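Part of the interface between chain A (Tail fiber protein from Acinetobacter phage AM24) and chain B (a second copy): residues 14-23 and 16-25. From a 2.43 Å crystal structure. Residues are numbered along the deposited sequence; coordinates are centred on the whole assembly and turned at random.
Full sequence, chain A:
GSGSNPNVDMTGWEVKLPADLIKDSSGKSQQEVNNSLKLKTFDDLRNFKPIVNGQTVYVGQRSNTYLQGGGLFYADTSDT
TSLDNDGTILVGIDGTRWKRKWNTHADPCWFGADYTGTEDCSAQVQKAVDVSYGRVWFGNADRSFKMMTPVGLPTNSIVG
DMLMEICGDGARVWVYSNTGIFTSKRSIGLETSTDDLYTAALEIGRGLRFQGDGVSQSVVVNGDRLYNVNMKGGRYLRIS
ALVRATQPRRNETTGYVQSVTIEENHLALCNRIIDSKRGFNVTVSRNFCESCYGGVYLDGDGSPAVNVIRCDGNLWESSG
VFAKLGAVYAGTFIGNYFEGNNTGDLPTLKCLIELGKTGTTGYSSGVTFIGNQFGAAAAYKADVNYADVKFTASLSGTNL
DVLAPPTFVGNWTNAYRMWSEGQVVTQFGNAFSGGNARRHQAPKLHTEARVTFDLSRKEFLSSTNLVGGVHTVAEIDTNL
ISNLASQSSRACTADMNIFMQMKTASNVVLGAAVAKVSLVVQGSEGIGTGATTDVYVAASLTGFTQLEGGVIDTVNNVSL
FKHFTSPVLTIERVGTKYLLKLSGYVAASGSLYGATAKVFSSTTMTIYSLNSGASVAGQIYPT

Chain A 14-23: EVKLPADLIK
Chain B 16-25: KLPADLIKDS

Two copies of the same segment, 16-23, meet out of step: strand 17-18 of chain A pairs in parallel with strand 22-23 of chain B, so one copy of the sequence reads against itself five residues further on. Leu A17 lies beside Ile B22 with CA atoms 4.7 Å apart, and Pro A18 beside Lys B23 with CA atoms 4.8 Å apart. Both chains share one backbone: extended at 17 (phi/psi -108/119) and 18 (-65/144), a 3-10 turn over 19-21 (-63/-24, -65/-12, -94/1), then extended again at 22 (-105/135) and 23 (-111/128). Leu A21 N donates to Pro A18 O at 3.0 Å and Ile A22 N to Ala A19 O at 3.1 Å; Leu B21, Pro B18, Ile B22 and Ala B19 repeat both bonds, and the turn lies between the two short strands.

Three backbone hydrogen bonds fix the register. Leu A17 N donates to Leu B21 O at 3.1 Å, Lys B23 N donates to Leu A17 O at 2.7 Å, and Ala A19 N donates to Lys B23 O at 2.8 Å, the last more bent, at 141°. Chain A thus offers alternate residues, 17 and 19, and Pro A18, which has no amide hydrogen to give, falls between them at no cost to the ladder. Pro A18 CA instead approaches Lys B23 O at 3.5 Å, as Ile B22 CA approaches Leu A17 O at 3.2 Å.

Leu A17 and Ile B22 share one face of the sheet. Ile B22, chi1 and chi2 both m, is buried and serves several neighbours: its CD1 lies 3.7 Å from Leu A17 CB and 3.9 Å from Ile A22 CD1, while its CG2 sits 4.0 Å from Ala A19 CB. Beta-branching suits both its extended backbone and this spread of contacts. The small methyl of Ala A19 fits a buried position at the start of the turn. Leu A17 (m, t) also reaches its own counterpart, CD1 to Leu B17 CD1 at 4.2 Å, so equivalent leucines and isoleucines meet despite the offset strands.

Pro A18 and Lys B23 occupy the other face. Lys B23 (t, t, chi3 -147°, t) is extended, and its NZ comes 3.9 Å from Lys A16 CE and 4.3 Å from Lys A16 NZ, two like charges close together; Lys A16 (-127/118; m, t, t, t) is exposed. Before the strand, Val A15 (-90/90; t) sets CG1 3.9 Å from CG of Leu B21 (m, p). Altogether the stretches bury 485 Å², pairing a polar backbone ladder with aliphatic packing.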

ATOM      1  N   GLU A  14      30.394 -72.702 -13.954  1.00 82.75           N
ATOM      2  CA  GLU A  14      31.290 -73.666 -14.584  1.00 85.26           C
ATOM      3  C   GLU A  14      31.602 -73.275 -16.028  1.00 87.65           C
ATOM      4  O   GLU A  14      32.765 -73.250 -16.438  1.00 91.97           O
ATOM      5  CB  GLU A  14      30.684 -75.070 -14.543  1.00 86.05           C
ATOM      6  CG  GLU A  14      31.717 -76.183 -14.556  1.00 89.63           C
ATOM      7  CD  GLU A  14      31.102 -77.553 -14.352  1.00 92.38           C
ATOM      8  OE1 GLU A  14      29.925 -77.622 -13.938  1.00 93.41           O
ATOM      9  OE2 GLU A  14      31.799 -78.559 -14.603  1.00 93.13           O
ATOM     10  N   VAL A  15      30.551 -72.981 -16.793  1.00 82.70           N
ATOM     11  CA  VAL A  15      30.689 -72.503 -18.173  1.00 74.12           C
ATOM     12  C   VAL A  15      30.757 -70.980 -18.088  1.00 66.31           C
ATOM     13  O   VAL A  15      29.742 -70.286 -18.124  1.00 71.25           O
ATOM     14  CB  VAL A  15      29.544 -72.986 -19.061  1.00 71.62           C
ATOM     15  CG1 VAL A  15      29.699 -72.448 -20.479  1.00 72.98           C
ATOM     16  CG2 VAL A  15      29.471 -74.510 -19.056  1.00 68.08           C
ATOM     17  N   LYS A  16      31.974 -70.451 -17.965  1.00128.36           N
ATOM     18  CA  LYS A  16      32.182 -69.030 -17.713  1.00118.26           C
ATOM     19  C   LYS A  16      33.129 -68.455 -18.754  1.00108.29           C
ATOM     20  O   LYS A  16      34.288 -68.871 -18.838  1.00111.83           O
ATOM     21  CB  LYS A  16      32.737 -68.798 -16.303  1.00122.76           C
ATOM     22  CG  LYS A  16      31.860 -69.346 -15.188  1.00125.29           C
ATOM     23  CD  LYS A  16      32.644 -69.514 -13.895  1.00127.24           C
ATOM     24  CE  LYS A  16      31.741 -69.375 -12.679  1.00126.44           C
ATOM     25  NZ  LYS A  16      32.244 -70.161 -11.519  1.00128.70           N
ATOM     26  N   LEU A  17      32.634 -67.504 -19.544  1.00 93.78           N
ATOM     27  CA  LEU A  17      33.465 -66.715 -20.441  1.00 79.86           C
ATOM     28  C   LEU A  17      33.577 -65.308 -19.882  1.00 75.23           C
ATOM     29  O   LEU A  17      32.546 -64.635 -19.728  1.00 73.10           O
ATOM     30  CB  LEU A  17      32.878 -66.676 -21.850  1.00 72.05           C
ATOM     31  CG  LEU A  17      33.139 -67.841 -22.803  1.00 72.62           C
ATOM     32  CD1 LEU A  17      33.027 -67.367 -24.241  1.00 69.41           C
ATOM     33  CD2 LEU A  17      34.499 -68.466 -22.545  1.00 76.74           C
ATOM     34  N   PRO A  18      34.772 -64.820 -19.559  1.00 74.63           N
ATOM     35  CA  PRO A  18      34.886 -63.458 -19.020  1.00 63.60           C
ATOM     36  C   PRO A  18      34.458 -62.420 -20.048  1.00 61.34           C
ATOM     37  O   PRO A  18      34.694 -62.572 -21.248  1.00 61.80           O
ATOM     38  CB  PRO A  18      36.373 -63.333 -18.674  1.00 65.13           C
ATOM     39  CG  PRO A  18      37.050 -64.373 -19.509  1.00 71.99           C
ATOM     40  CD  PRO A  18      36.074 -65.502 -19.636  1.00 73.37           C
ATOM     41  N   ALA A  19      33.815 -61.357 -19.561  1.00 63.85           N
ATOM     42  CA  ALA A  19      33.334 -60.307 -20.452  1.00 63.07           C
ATOM     43  C   ALA A  19      34.467 -59.596 -21.177  1.00 68.08           C
ATOM     44  O   ALA A  19      34.240 -59.034 -22.254  1.00 66.68           O
ATOM     45  CB  ALA A  19      32.497 -59.295 -19.671  1.00 56.35           C
ATOM     46  N   ASP A  20      35.682 -59.618 -20.625  1.00 75.21           N
ATOM     47  CA  ASP A  20      36.826 -59.016 -21.300  1.00 77.90           C
ATOM     48  C   ASP A  20      37.182 -59.713 -22.607  1.00 75.31           C
ATOM     49  O   ASP A  20      37.972 -59.167 -23.385  1.00 75.01           O
ATOM     50  CB  ASP A  20      38.041 -59.010 -20.373  1.00 88.97           C
ATOM     51  CG  ASP A  20      38.854 -57.733 -20.490  1.00 97.92           C
ATOM     52  OD1 ASP A  20      39.402 -57.474 -21.584  1.00101.64           O
ATOM     53  OD2 ASP A  20      38.932 -56.984 -19.491  1.00 99.62           O
ATOM     54  N   LEU A  21      36.627 -60.890 -22.868  1.00 71.18           N
ATOM     55  CA  LEU A  21      36.883 -61.609 -24.108  1.00 71.65           C
ATOM     56  C   LEU A  21      35.845 -61.316 -25.181  1.00 68.31           C
ATOM     57  O   LEU A  21      35.926 -61.884 -26.274  1.00 66.91           O
ATOM     58  CB  LEU A  21      36.944 -63.118 -23.845  1.00 72.24           C
ATOM     59  CG  LEU A  21      38.291 -63.718 -23.434  1.00 72.33           C
ATOM     60  CD1 LEU A  21      38.982 -62.901 -22.339  1.00 66.65           C
ATOM     61  CD2 LEU A  21      38.102 -65.157 -22.989  1.00 76.35           C
ATOM     62  N   ILE A  22      34.874 -60.453 -24.893  1.00 65.94           N
ATOM     63  CA  ILE A  22      33.869 -60.023 -25.857  1.00 63.99           C
ATOM     64  C   ILE A  22      34.213 -58.606 -26.300  1.00 62.57           C
ATOM     65  O   ILE A  22      34.535 -57.751 -25.467  1.00 61.09           O
ATOM     66  CB  ILE A  22      32.451 -60.089 -25.260  1.00 60.39           C
ATOM     67  CG1 ILE A  22      32.220 -61.441 -24.575  1.00 60.10           C
ATOM     68  CG2 ILE A  22      31.403 -59.813 -26.327  1.00 55.07           C
ATOM     69  CD1 ILE A  22      32.244 -62.623 -25.524  1.00 58.86           C
ATOM     70  N   LYS A  23      34.145 -58.359 -27.607  1.00 61.80           N
ATOM     71  CA  LYS A  23      34.521 -57.080 -28.193  1.00 61.25           C
ATOM     72  C   LYS A  23      33.286 -56.366 -28.725  1.00 57.99           C
ATOM     73  O   LYS A  23      32.509 -56.945 -29.492  1.00 57.17           O
ATOM     74  CB  LYS A  23      35.541 -57.268 -29.318  1.00 66.68           C
ATOM     75  CG  LYS A  23      35.998 -55.967 -29.972  1.00 72.20           C
ATOM     76  CD  LYS A  23      36.739 -56.227 -31.279  1.00 78.45           C
ATOM     77  CE  LYS A  23      37.844 -55.202 -31.519  1.00 81.05           C
ATOM     78  NZ  LYS A  23      38.567 -55.475 -32.798  1.00 85.11           N
TER
ATOM     79  N   LYS B  16      24.767 -68.438 -31.801  1.00128.36           N
ATOM     80  CA  LYS B  16      24.155 -67.754 -30.668  1.00118.26           C
ATOM     81  C   LYS B  16      24.763 -68.261 -29.370  1.00108.29           C
ATOM     82  O   LYS B  16      24.642 -69.446 -29.048  1.00111.83           O
ATOM     83  CB  LYS B  16      22.636 -67.958 -30.659  1.00122.76           C
ATOM     84  CG  LYS B  16      21.935 -67.486 -31.924  1.00125.29           C
ATOM     85  CD  LYS B  16      20.557 -68.118 -32.065  1.00127.24           C
ATOM     86  CE  LYS B  16      19.612 -67.215 -32.842  1.00126.44           C
ATOM     87  NZ  LYS B  16      18.573 -67.992 -33.570  1.00128.70           N
ATOM     88  N   LEU B  17      25.415 -67.364 -28.633  1.00 93.78           N
ATOM     89  CA  LEU B  17      25.869 -67.641 -27.277  1.00 79.86           C
ATOM     90  C   LEU B  17      24.996 -66.865 -26.308  1.00 75.23           C
ATOM     91  O   LEU B  17      24.960 -65.628 -26.386  1.00 73.10           O
ATOM     92  CB  LEU B  17      27.334 -67.253 -27.092  1.00 72.05           C
ATOM     93  CG  LEU B  17      28.428 -68.218 -27.544  1.00 72.62           C
ATOM     94  CD1 LEU B  17      29.701 -67.961 -26.757  1.00 69.41           C
ATOM     95  CD2 LEU B  17      27.982 -69.663 -27.390  1.00 76.74           C
ATOM     96  N   PRO B  18      24.278 -67.519 -25.398  1.00 74.63           N
ATOM     97  CA  PRO B  18      23.432 -66.772 -24.457  1.00 63.60           C
ATOM     98  C   PRO B  18      24.273 -65.897 -23.536  1.00 61.34           C
ATOM     99  O   PRO B  18      25.375 -66.268 -23.130  1.00 61.80           O
ATOM    100  CB  PRO B  18      22.702 -67.872 -23.681  1.00 65.13           C
ATOM    101  CG  PRO B  18      23.551 -69.092 -23.852  1.00 71.99           C
ATOM    102  CD  PRO B  18      24.174 -68.974 -25.209  1.00 73.37           C
ATOM    103  N   ALA B  19      23.736 -64.719 -23.214  1.00 63.85           N
ATOM    104  CA  ALA B  19      24.457 -63.783 -22.358  1.00 63.07           C
ATOM    105  C   ALA B  19      24.691 -64.337 -20.959  1.00 68.08           C
ATOM    106  O   ALA B  19      25.633 -63.908 -20.285  1.00 66.68           O
ATOM    107  CB  ALA B  19      23.706 -62.455 -22.275  1.00 56.35           C
ATOM    108  N   ASP B  20      23.868 -65.287 -20.512  1.00 75.21           N
ATOM    109  CA  ASP B  20      24.076 -65.909 -19.209  1.00 77.90           C
ATOM    110  C   ASP B  20      25.372 -66.706 -19.128  1.00 75.31           C
ATOM    111  O   ASP B  20      25.779 -67.082 -18.023  1.00 75.01           O
ATOM    112  CB  ASP B  20      22.894 -66.816 -18.864  1.00 88.97           C
ATOM    113  CG  ASP B  20      22.508 -66.733 -17.399  1.00 97.92           C
ATOM    114  OD1 ASP B  20      23.339 -67.107 -16.541  1.00101.64           O
ATOM    115  OD2 ASP B  20      21.379 -66.281 -17.105  1.00 99.62           O
ATOM    116  N   LEU B  21      26.026 -66.967 -20.253  1.00 71.18           N
ATOM    117  CA  LEU B  21      27.290 -67.690 -20.264  1.00 71.65           C
ATOM    118  C   LEU B  21      28.496 -66.762 -20.234  1.00 68.31           C
ATOM    119  O   LEU B  21      29.631 -67.244 -20.271  1.00 66.91           O
ATOM    120  CB  LEU B  21      27.370 -68.602 -21.494  1.00 72.24           C
ATOM    121  CG  LEU B  21      26.777 -70.010 -21.378  1.00 72.33           C
ATOM    122  CD1 LEU B  21      25.387 -70.005 -20.737  1.00 66.65           C
ATOM    123  CD2 LEU B  21      26.734 -70.666 -22.746  1.00 76.35           C
ATOM    124  N   ILE B  22      28.275 -65.451 -20.176  1.00 65.94           N
ATOM    125  CA  ILE B  22      29.340 -64.462 -20.058  1.00 63.99           C
ATOM    126  C   ILE B  22      29.347 -63.943 -18.625  1.00 62.57           C
ATOM    127  O   ILE B  22      28.287 -63.639 -18.065  1.00 61.09           O
ATOM    128  CB  ILE B  22      29.153 -63.311 -21.063  1.00 60.39           C
ATOM    129  CG1 ILE B  22      28.875 -63.864 -22.465  1.00 60.10           C
ATOM    130  CG2 ILE B  22      30.359 -62.385 -21.053  1.00 55.07           C
ATOM    131  CD1 ILE B  22      30.029 -64.648 -23.058  1.00 58.86           C
ATOM    132  N   LYS B  23      30.536 -63.844 -18.035  1.00 61.80           N
ATOM    133  CA  LYS B  23      30.702 -63.443 -16.645  1.00 61.25           C
ATOM    134  C   LYS B  23      31.354 -62.068 -16.571  1.00 57.99           C
ATOM    135  O   LYS B  23      32.403 -61.840 -17.182  1.00 57.17           O
ATOM    136  CB  LYS B  23      31.543 -64.462 -15.874  1.00 66.68           C
ATOM    137  CG  LYS B  23      31.747 -64.119 -14.401  1.00 72.20           C
ATOM    138  CD  LYS B  23      32.847 -64.969 -13.773  1.00 78.45           C
ATOM    139  CE  LYS B  23      32.559 -65.278 -12.308  1.00 81.05           C
ATOM    140  NZ  LYS B  23      33.640 -66.119 -11.710  1.00 85.11           N
ATOM    141  N   ASP B  24      30.729 -61.167 -15.822  1.00 55.45           N
ATOM    142  CA  ASP B  24      31.251 -59.831 -15.579  1.00 55.09           C
ATOM    143  C   ASP B  24      32.186 -59.868 -14.377  1.00 57.45           C
ATOM    144  O   ASP B  24      32.056 -60.724 -13.498  1.00 60.18           O
ATOM    145  CB  ASP B  24      30.094 -58.852 -15.349  1.00 53.32           C
ATOM    146  CG  ASP B  24      30.550 -57.490 -14.857  1.00 53.54           C
ATOM    147  OD1 ASP B  24      30.903 -56.640 -15.702  1.00 54.54           O
ATOM    148  OD2 ASP B  24      30.532 -57.257 -13.630  1.00 51.41           O
ATOM    149  N   SER B  25      33.142 -58.932 -14.348  1.00 57.35           N
ATOM    150  CA  SER B  25      34.157 -58.931 -13.295  1.00 60.15           C
ATOM    151  C   SER B  25      33.556 -58.890 -11.893  1.00 60.70           C
ATOM    152  O   SER B  25      34.215 -59.317 -10.939  1.00 63.35           O
ATOM    153  CB  SER B  25      35.120 -57.755 -13.492  1.00 58.25           C
ATOM    154  OG  SER B  25      34.436 -56.518 -13.532  1.00 55.05           O
TER